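PDB 5UX5: BIFUNCTIONAL PROTEIN Proline utilization A (PutA) from Corynebacterium freiburgense, which oxidises proline to glutamate in two steps, with an FAD-dependent proline dehydrogenase and an NAD-dependent aldehyde dehydrogenase carried on one polypeptide. Local coordinates for residues A[265-269]-A[317-321]; A[300-304]-A[418-422]; A[312-316]-A[470-474]. All coordinates share one frame; numbering follows the deposited sequence.

Interaction 1: A[265-269]-A[317-321]. With FAD (flavin-adenine dinucleotide), chain E.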
# COMPACT_ATOMS: atom_id res chain seq x y z
N GLN A 265 14.16 21.35 1.85
CA GLN A 265 14.91 20.34 2.60
C GLN A 265 16.17 19.99 1.81
O GLN A 265 16.09 19.40 0.73
CB GLN A 265 14.06 19.09 2.83
CG GLN A 265 12.62 19.38 3.06
CD GLN A 265 11.76 18.13 3.17
OE1 GLN A 265 11.25 17.62 2.16
NE2 GLN A 265 11.51 17.70 4.40
N ALA A 266 17.33 20.34 2.37
CA ALA A 266 18.60 20.09 1.70
C ALA A 266 18.92 18.60 1.52
O ALA A 266 19.75 18.28 0.67
CB ALA A 266 19.77 20.71 2.47
N TYR A 267 18.28 17.68 2.25
CA TYR A 267 18.61 16.29 1.98
C TYR A 267 17.97 15.79 0.69
O TYR A 267 18.26 14.66 0.26
CB TYR A 267 18.26 15.37 3.18
CG TYR A 267 16.80 15.10 3.52
CD1 TYR A 267 15.75 15.52 2.70
CD2 TYR A 267 16.47 14.43 4.70
CE1 TYR A 267 14.44 15.25 3.02
CE2 TYR A 267 15.14 14.17 5.03
CZ TYR A 267 14.13 14.58 4.19
OH TYR A 267 12.80 14.32 4.50
N LEU A 268 17.15 16.59 0.03
CA LEU A 268 16.69 16.25 -1.30
C LEU A 268 17.65 16.81 -2.33
O LEU A 268 17.77 18.03 -2.44
CB LEU A 268 15.29 16.78 -1.52
CG LEU A 268 14.25 16.28 -0.54
CD1 LEU A 268 12.94 16.82 -1.00
CD2 LEU A 268 14.24 14.74 -0.54
N PRO A 269 18.35 15.97 -3.08
CA PRO A 269 19.25 16.52 -4.10
C PRO A 269 18.53 17.47 -5.05
O PRO A 269 19.10 18.49 -5.43
CB PRO A 269 19.79 15.26 -4.80
CG PRO A 269 18.85 14.18 -4.42
CD PRO A 269 18.38 14.50 -3.05
N PRO A 317 14.93 6.00 -2.12
CA PRO A 317 14.56 7.08 -1.21
C PRO A 317 14.80 8.42 -1.89
O PRO A 317 15.70 8.59 -2.70
CB PRO A 317 15.49 6.87 -0.01
CG PRO A 317 16.07 5.46 -0.20
CD PRO A 317 16.06 5.19 -1.65
N ALA A 318 13.90 9.36 -1.63
CA ALA A 318 14.09 10.71 -2.16
C ALA A 318 15.32 11.43 -1.57
O ALA A 318 15.95 12.21 -2.31
CB ALA A 318 12.81 11.52 -1.95
N PRO A 319 15.68 11.26 -0.30
CA PRO A 319 16.86 11.95 0.23
C PRO A 319 18.15 11.24 -0.17
O PRO A 319 18.16 10.15 -0.72
CB PRO A 319 16.67 11.89 1.75
CG PRO A 319 15.29 11.48 1.97
CD PRO A 319 14.91 10.65 0.79
N TYR A 320 19.25 11.93 0.09
CA TYR A 320 20.56 11.39 -0.17
C TYR A 320 20.75 10.13 0.64
O TYR A 320 20.12 9.95 1.68
CB TYR A 320 21.63 12.40 0.24
CG TYR A 320 21.82 13.59 -0.66
CD1 TYR A 320 22.47 13.46 -1.88
CD2 TYR A 320 21.39 14.86 -0.28
CE1 TYR A 320 22.67 14.56 -2.70
CE2 TYR A 320 21.59 15.97 -1.11
CZ TYR A 320 22.23 15.80 -2.32
OH TYR A 320 22.44 16.87 -3.14
N ALA A 321 21.71 9.29 0.20
CA ALA A 321 22.00 8.04 0.89
C ALA A 321 22.80 8.23 2.17
O ALA A 321 22.68 7.41 3.08
CB ALA A 321 22.74 7.09 -0.04
PA FAD E . 22.63 17.69 12.08
O1A FAD E . 23.09 16.55 13.06
O2A FAD E . 23.64 18.47 11.39
O5B FAD E . 21.79 17.31 10.92
C5B FAD E . 20.93 16.20 11.02
C4B FAD E . 20.25 16.00 9.67
O4B FAD E . 21.09 15.32 8.78
C3B FAD E . 19.00 15.18 9.75
O3B FAD E . 17.86 15.85 10.16
C2B FAD E . 18.88 14.66 8.37
O2B FAD E . 18.14 15.51 7.57
C1B FAD E . 20.31 14.50 7.95
N9A FAD E . 20.78 13.12 8.04
C8A FAD E . 21.23 12.48 9.18
N7A FAD E . 21.55 11.20 8.89
C5A FAD E . 21.35 10.94 7.54
C6A FAD E . 21.54 9.82 6.70
N6A FAD E . 22.02 8.54 7.18
N1A FAD E . 21.24 9.93 5.40
C2A FAD E . 20.75 11.11 4.89
N3A FAD E . 20.56 12.21 5.68
C4A FAD E . 20.84 12.17 6.98
N1 FAD E . 12.46 19.78 8.90
C2 FAD E . 11.61 19.61 7.75
O2 FAD E . 11.70 18.44 7.03
N3 FAD E . 10.66 20.60 7.43
C4 FAD E . 10.56 21.77 8.17
O4 FAD E . 9.62 22.74 7.83
C4X FAD E . 11.54 22.04 9.27
N5 FAD E . 11.60 23.26 9.94
C5X FAD E . 12.57 23.49 10.92
C6 FAD E . 12.64 24.72 11.61
C7 FAD E . 13.61 24.91 12.58
C7M FAD E . 13.70 26.21 13.33
C8 FAD E . 14.52 23.93 12.88
C8M FAD E . 15.56 24.14 13.93
C9 FAD E . 14.46 22.71 12.21
C9A FAD E . 13.50 22.50 11.24
N10 FAD E . 13.48 21.24 10.57
C10 FAD E . 12.50 21.00 9.57
C1' FAD E . 14.43 20.19 10.95
C2' FAD E . 15.67 20.04 10.10
O2' FAD E . 15.29 19.57 8.86
C3' FAD E . 16.62 19.07 10.84
O3' FAD E . 16.00 17.85 10.92
C4' FAD E . 17.07 19.45 12.26
O4' FAD E . 17.04 20.81 12.50
C5' FAD E . 18.42 18.82 12.67
O5' FAD E . 19.47 18.93 11.72
P FAD E . 20.81 19.81 11.95
O1P FAD E . 21.25 20.80 10.81
O2P FAD E . 20.48 20.38 13.38
O3P FAD E . 21.91 18.84 12.66

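Interaction 2: A[300-304]-A[418-422]. With FAD (flavin-adenine dinucleotide), chain E.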
# COMPACT_ATOMS: atom_id res chain seq x y z
N GLY A 300 16.21 18.30 6.77
CA GLY A 300 15.10 17.40 6.49
C GLY A 300 14.76 16.49 7.66
O GLY A 300 15.67 15.90 8.24
N ALA A 301 13.48 16.37 8.02
CA ALA A 301 13.10 15.66 9.24
C ALA A 301 12.35 14.34 8.98
O ALA A 301 11.93 13.69 9.94
CB ALA A 301 12.26 16.56 10.13
N ASN A 302 12.22 13.91 7.73
CA ASN A 302 11.34 12.80 7.40
C ASN A 302 12.10 11.63 6.76
O ASN A 302 11.54 10.89 5.95
CB ASN A 302 10.22 13.30 6.49
CG ASN A 302 9.11 12.30 6.34
OD1 ASN A 302 8.58 11.77 7.33
ND2 ASN A 302 8.78 11.99 5.09
N LEU A 303 13.37 11.43 7.12
CA LEU A 303 14.18 10.40 6.47
C LEU A 303 13.62 8.99 6.70
O LEU A 303 13.54 8.19 5.76
CB LEU A 303 15.63 10.53 6.96
CG LEU A 303 16.76 9.68 6.35
CD1 LEU A 303 17.02 10.04 4.91
CD2 LEU A 303 18.02 9.83 7.17
N SER A 304 13.20 8.68 7.94
CA SER A 304 12.64 7.37 8.26
C SER A 304 11.49 7.02 7.33
O SER A 304 11.55 6.04 6.58
CB SER A 304 12.15 7.32 9.70
OG SER A 304 13.22 7.21 10.64
N ARG A 418 10.09 13.64 16.04
CA ARG A 418 10.90 14.60 15.29
C ARG A 418 12.18 14.97 16.03
O ARG A 418 13.26 15.05 15.43
CB ARG A 418 10.09 15.87 14.99
CG ARG A 418 8.94 15.68 14.02
CD ARG A 418 9.37 15.89 12.59
NE ARG A 418 8.26 15.64 11.68
CZ ARG A 418 8.01 14.47 11.10
NH1 ARG A 418 8.82 13.42 11.31
NH2 ARG A 418 6.97 14.34 10.29
N LEU A 419 12.09 15.21 17.35
CA LEU A 419 13.28 15.59 18.10
C LEU A 419 14.26 14.42 18.30
O LEU A 419 15.46 14.66 18.46
CB LEU A 419 12.87 16.21 19.43
N GLU A 420 13.78 13.17 18.29
CA GLU A 420 14.65 12.02 18.49
C GLU A 420 15.44 11.67 17.23
O GLU A 420 16.67 11.73 17.21
CB GLU A 420 13.82 10.81 18.94
CG GLU A 420 13.71 10.64 20.45
CD GLU A 420 12.89 9.42 20.84
OE1 GLU A 420 12.30 8.78 19.92
OE2 GLU A 420 12.82 9.11 22.05
N GLU A 421 14.72 11.31 16.16
CA GLU A 421 15.34 10.90 14.91
C GLU A 421 16.33 11.92 14.34
O GLU A 421 17.16 11.55 13.50
CB GLU A 421 14.25 10.60 13.87
CG GLU A 421 13.10 9.75 14.42
CD GLU A 421 11.88 9.69 13.49
OE1 GLU A 421 10.99 8.83 13.72
OE2 GLU A 421 11.81 10.51 12.55
N ASN A 422 16.27 13.18 14.77
CA ASN A 422 17.10 14.23 14.14
C ASN A 422 17.81 15.14 15.16
O ASN A 422 18.54 14.69 16.05
CB ASN A 422 16.24 15.10 13.19
CG ASN A 422 15.29 14.29 12.29
OD1 ASN A 422 15.67 13.82 11.22
ND2 ASN A 422 14.03 14.17 12.72
PA FAD E . 22.63 17.69 12.08
O1A FAD E . 23.09 16.55 13.06
O2A FAD E . 23.64 18.47 11.39
O5B FAD E . 21.79 17.31 10.92
C5B FAD E . 20.93 16.20 11.02
C4B FAD E . 20.25 16.00 9.67
O4B FAD E . 21.09 15.32 8.78
C3B FAD E . 19.00 15.18 9.75
O3B FAD E . 17.86 15.85 10.16
C2B FAD E . 18.88 14.66 8.37
O2B FAD E . 18.14 15.51 7.57
C1B FAD E . 20.31 14.50 7.95
N9A FAD E . 20.78 13.12 8.04
C8A FAD E . 21.23 12.48 9.18
N7A FAD E . 21.55 11.20 8.89
C5A FAD E . 21.35 10.94 7.54
C6A FAD E . 21.54 9.82 6.70
N6A FAD E . 22.02 8.54 7.18
N1A FAD E . 21.24 9.93 5.40
C2A FAD E . 20.75 11.11 4.89
N3A FAD E . 20.56 12.21 5.68
C4A FAD E . 20.84 12.17 6.98
N1 FAD E . 12.46 19.78 8.90
C2 FAD E . 11.61 19.61 7.75
O2 FAD E . 11.70 18.44 7.03
N3 FAD E . 10.66 20.60 7.43
C4 FAD E . 10.56 21.77 8.17
O4 FAD E . 9.62 22.74 7.83
C4X FAD E . 11.54 22.04 9.27
N5 FAD E . 11.60 23.26 9.94
C5X FAD E . 12.57 23.49 10.92
C6 FAD E . 12.64 24.72 11.61
C7 FAD E . 13.61 24.91 12.58
C7M FAD E . 13.70 26.21 13.33
C8 FAD E . 14.52 23.93 12.88
C8M FAD E . 15.56 24.14 13.93
C9 FAD E . 14.46 22.71 12.21
C9A FAD E . 13.50 22.50 11.24
N10 FAD E . 13.48 21.24 10.57
C10 FAD E . 12.50 21.00 9.57
C1' FAD E . 14.43 20.19 10.95
C2' FAD E . 15.67 20.04 10.10
O2' FAD E . 15.29 19.57 8.86
C3' FAD E . 16.62 19.07 10.84
O3' FAD E . 16.00 17.85 10.92
C4' FAD E . 17.07 19.45 12.26
O4' FAD E . 17.04 20.81 12.50
C5' FAD E . 18.42 18.82 12.67
O5' FAD E . 19.47 18.93 11.72
P FAD E . 20.81 19.81 11.95
O1P FAD E . 21.25 20.80 10.81
O2P FAD E . 20.48 20.38 13.38
O3P FAD E . 21.91 18.84 12.66

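Interaction 3: A[312-316]-A[470-474]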
# COMPACT_ATOMS: atom_id res chain seq x y z
N LEU A 312 8.83 0.09 0.24
CA LEU A 312 7.54 -0.51 -0.06
C LEU A 312 7.25 -0.53 -1.55
O LEU A 312 6.64 -1.48 -2.06
CB LEU A 312 6.41 0.25 0.66
CG LEU A 312 6.26 -0.01 2.17
CD1 LEU A 312 5.18 0.84 2.79
CD2 LEU A 312 6.06 -1.52 2.51
N HIS A 313 7.59 0.54 -2.27
CA HIS A 313 7.24 0.70 -3.68
C HIS A 313 8.31 0.25 -4.64
O HIS A 313 8.08 0.31 -5.85
CB HIS A 313 6.92 2.16 -3.99
CG HIS A 313 5.63 2.62 -3.41
ND1 HIS A 313 5.51 2.99 -2.08
CD2 HIS A 313 4.41 2.78 -3.97
CE1 HIS A 313 4.25 3.33 -1.85
NE2 HIS A 313 3.57 3.23 -2.98
N GLY A 314 9.49 -0.09 -4.15
CA GLY A 314 10.59 -0.39 -5.04
C GLY A 314 11.20 0.83 -5.66
O GLY A 314 11.60 0.79 -6.83
N TRP A 315 11.28 1.92 -4.92
CA TRP A 315 11.84 3.17 -5.39
C TRP A 315 13.09 3.48 -4.60
O TRP A 315 13.28 2.96 -3.50
CB TRP A 315 10.86 4.33 -5.22
CG TRP A 315 9.60 4.24 -5.98
CD1 TRP A 315 9.41 3.61 -7.18
CD2 TRP A 315 8.34 4.82 -5.62
NE1 TRP A 315 8.10 3.78 -7.58
CE2 TRP A 315 7.43 4.52 -6.64
CE3 TRP A 315 7.90 5.58 -4.53
CZ2 TRP A 315 6.10 4.93 -6.59
CZ3 TRP A 315 6.58 5.97 -4.49
CH2 TRP A 315 5.70 5.65 -5.50
N TYR A 316 13.93 4.39 -5.14
CA TYR A 316 14.98 4.95 -4.31
C TYR A 316 14.36 5.92 -3.31
O TYR A 316 13.36 6.59 -3.60
CB TYR A 316 16.00 5.71 -5.14
CG TYR A 316 16.83 4.86 -6.03
CD1 TYR A 316 17.86 4.09 -5.52
CD2 TYR A 316 16.59 4.82 -7.39
CE1 TYR A 316 18.64 3.30 -6.35
CE2 TYR A 316 17.34 4.03 -8.23
CZ TYR A 316 18.36 3.26 -7.70
OH TYR A 316 19.11 2.47 -8.52
N SER A 470 7.77 -1.99 -10.13
CA SER A 470 7.48 -0.81 -9.32
C SER A 470 6.36 0.02 -9.92
O SER A 470 6.24 0.16 -11.14
CB SER A 470 8.72 0.08 -9.13
OG SER A 470 9.29 0.45 -10.36
N ASP A 471 5.53 0.58 -9.04
CA ASP A 471 4.39 1.40 -9.45
C ASP A 471 4.83 2.74 -10.03
O ASP A 471 5.96 3.20 -9.84
CB ASP A 471 3.48 1.69 -8.26
CG ASP A 471 2.80 0.46 -7.75
OD1 ASP A 471 2.81 -0.53 -8.48
OD2 ASP A 471 2.24 0.50 -6.63
N SER A 472 3.88 3.39 -10.69
CA SER A 472 4.09 4.73 -11.20
C SER A 472 4.25 5.71 -10.03
O SER A 472 3.54 5.62 -9.04
CB SER A 472 2.93 5.11 -12.11
OG SER A 472 2.79 4.18 -13.18
N ASP A 473 5.20 6.66 -10.16
CA ASP A 473 5.50 7.59 -9.07
C ASP A 473 4.90 8.97 -9.35
O ASP A 473 5.49 9.75 -10.12
CB ASP A 473 7.02 7.69 -8.87
CG ASP A 473 7.41 8.47 -7.62
OD1 ASP A 473 6.53 9.12 -7.00
OD2 ASP A 473 8.61 8.44 -7.24
N PRO A 474 3.78 9.35 -8.74
CA PRO A 474 3.22 10.69 -8.97
C PRO A 474 4.01 11.82 -8.30
O PRO A 474 3.59 12.99 -8.40
CB PRO A 474 1.80 10.60 -8.42
CG PRO A 474 1.82 9.44 -7.46
CD PRO A 474 2.94 8.52 -7.85

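Interaction 1: A[265-269]-A[317-321]
A chi1 of 70° places the ring of Tyr267 between its own backbone N and carbonyl carbon, and there it runs beside Pro319, the two side chains pointing the same way. Tyr320 takes another course: its CG stands anti to the carbonyl carbon (chi1 -74°), and the phenol and Pro269 run antiparallel alongside each other. Each pair makes a CH-pi contact. Pro319 CB lies over one face of the Tyr267 ring, 3.8 Å from the centroid and offset toward the rim. Pro269 CD sits over the middle of the Tyr320 ring, 4.0 Å from its centroid, while Ala266 O comes to the edge of that ring, in its plane, beside CE2.

Between the two proline-tyrosine pairs, Tyr320 N donates to Tyr267 O at 2.9 Å. A weak CA-H...O contact from Pro319 CA to the same Tyr267 O, at 3.1 Å, supplements the hydrogen bond on this carbonyl.

Residues 265-268 form a type I turn at the end of strand 260-265, with Pro269 next, in the parallel beta/alpha barrel of the proline dehydrogenase module. Leu268 N to Gln265 O, at 3.1 Å, closes the turn. The loop that follows helix 303-313 folds back onto it, and Leu268 CD2 packs on Ala318 CB at 3.8 Å.

FAD lies along the same turn. Gln265 NE2 donates to the flavin oxygen O2 of FAD at 2.7 Å and also bonds Glu234 O, so two acceptors hold this amide nitrogen. Further along the cofactor, Tyr267 CD2 approaches the ribose hydroxyl O2B, and Tyr267 OH makes a weak hydrogen bond with Asn302 N. The buried Tyr320 hydroxyl is hydrogen-bonded to Ala455 O.

Interaction 2: A[300-304]-A[418-422]
Ala301 aims its methyl at helix 408-421, where two side chains meet it in different ways. Arg418 lies against it with its aliphatic part, CD being 3.9 Å from Ala301 CB; the chain bends at chi2 (-89°) and carries the guanidinium past the Ala301 carbonyl. Although NH1 of Arg418 comes near Ala301 O, the angle is poor and no hydrogen bond forms.

Asn422 turns its side chain toward 300-304, its ND2 3.5 Å from Ala301 O and its OD1 on the cofactor side. That ND2 donates to Arg418 O, 3.0 Å away, in a nearly straight bond (170°) that uses a lone pair in the carbonyl plane and lies close to the amide's own plane. The bond fixes the rotation of the amide and leaves OD1 of Asn422 3.2 Å from O3B of FAD.

Gly300, Ala301, Leu303 and Asn422 line the FAD pocket of the proline dehydrogenase barrel: 300-304 follows strand 293-298 and enters helix 303-313, while 418-422 lies on the last part of helix 408-421. The glycine backbone does much of the binding. Gly300 N donates to the ribityl O2' of FAD at 2.6 Å, and Gly300 O accepts from the ribose hydroxyl O2B of FAD, also at 2.6 Å. Next in the chain, Ala301 N donates to O2 of the flavin at 2.9 Å, and its methyl rests near N1 of the same ring system.

Leu303 spreads its CD2 branch against the adenine, nearest to C5A of FAD at 3.5 Å. Farther from the cofactor, Ser304 OG and the Glu421 carboxylate approach each other only at packing distance.

Interaction 3: A[312-316]-A[470-474]
Trp315 pushes its indole into the 470-474 loop, where the proline dehydrogenase barrel meets the connection between helices 438-450 and 477-484, which also touches helix 550-574 of the aldehyde dehydrogenase family region. The chain gets there just past the end of helix 303-313: Gly314 leaves helical geometry with a positive phi, and the tryptophan follows it.

The tight part is layered. His313 CB, from the same segment, lies over the centre of one indole face, and the Asp473 carboxylate covers the opposite face. Asp473 CG is anti to the backbone N (chi1 -171°), which lays the carboxylate flat over the indole, its plane only 6° from that of the ring. Asp473 CB makes a CH-pi contact with the six-membered ring of Trp315, 4.1 Å from the centroid. The carboxylate is buried, but its oxygens are answered outside the contact: OD1 by Ala475 N, OD2 by a salt bridge to Arg460, whose side chain also touches Trp315. At the indole edge, Trp315 NE1 donates to Asp471 O at 3.2 Å. The acceptor lies in the ring plane, while the donor is tilted 27° from the carbonyl plane. CZ2 of Trp315 then passes Ser472 O at 3.6 Å, again near the plane of the ring, so edge and face are both engaged by the same loop. Close by, Ser470 CB packs on His313 O at 3.3 Å, where the two backbones come nearest, at Gly314 and Ser470.

Toward solvent the fit slackens. His313 and Asp471 are partly exposed and do not bond each other. Each has a partner elsewhere: His313 ND1 bonds Asp309 O within its own helix, and Asp471 OD1 bonds Ser558 OG on helix 550-574. The imidazole and the carboxylate stand nearly perpendicular, with His313 CD2 4.1 Å from Asp471 OD2.

In the fold
From the N terminus, the chain leaves barrel strand 260-265 through 265-269, runs on through strand 293-298 and helix 303-313, and interaction 1 closes this first loop, 47 residues long, at 317-321. Interaction 2 starts inside it at 300-304 and closes 113 residues later on helix 408-421. Interaction 3 opens at 312-316, immediately before 317-321, and ends 153 residues on at 470-474. None nests: every pair crosses. Interactions 1 and 2 touch each other and share FAD, joining barrel loops around one cofactor. Helix 303-313 carries interaction 2 at its start and interaction 3 at its end, linking the flavin site to the 470-474 loop.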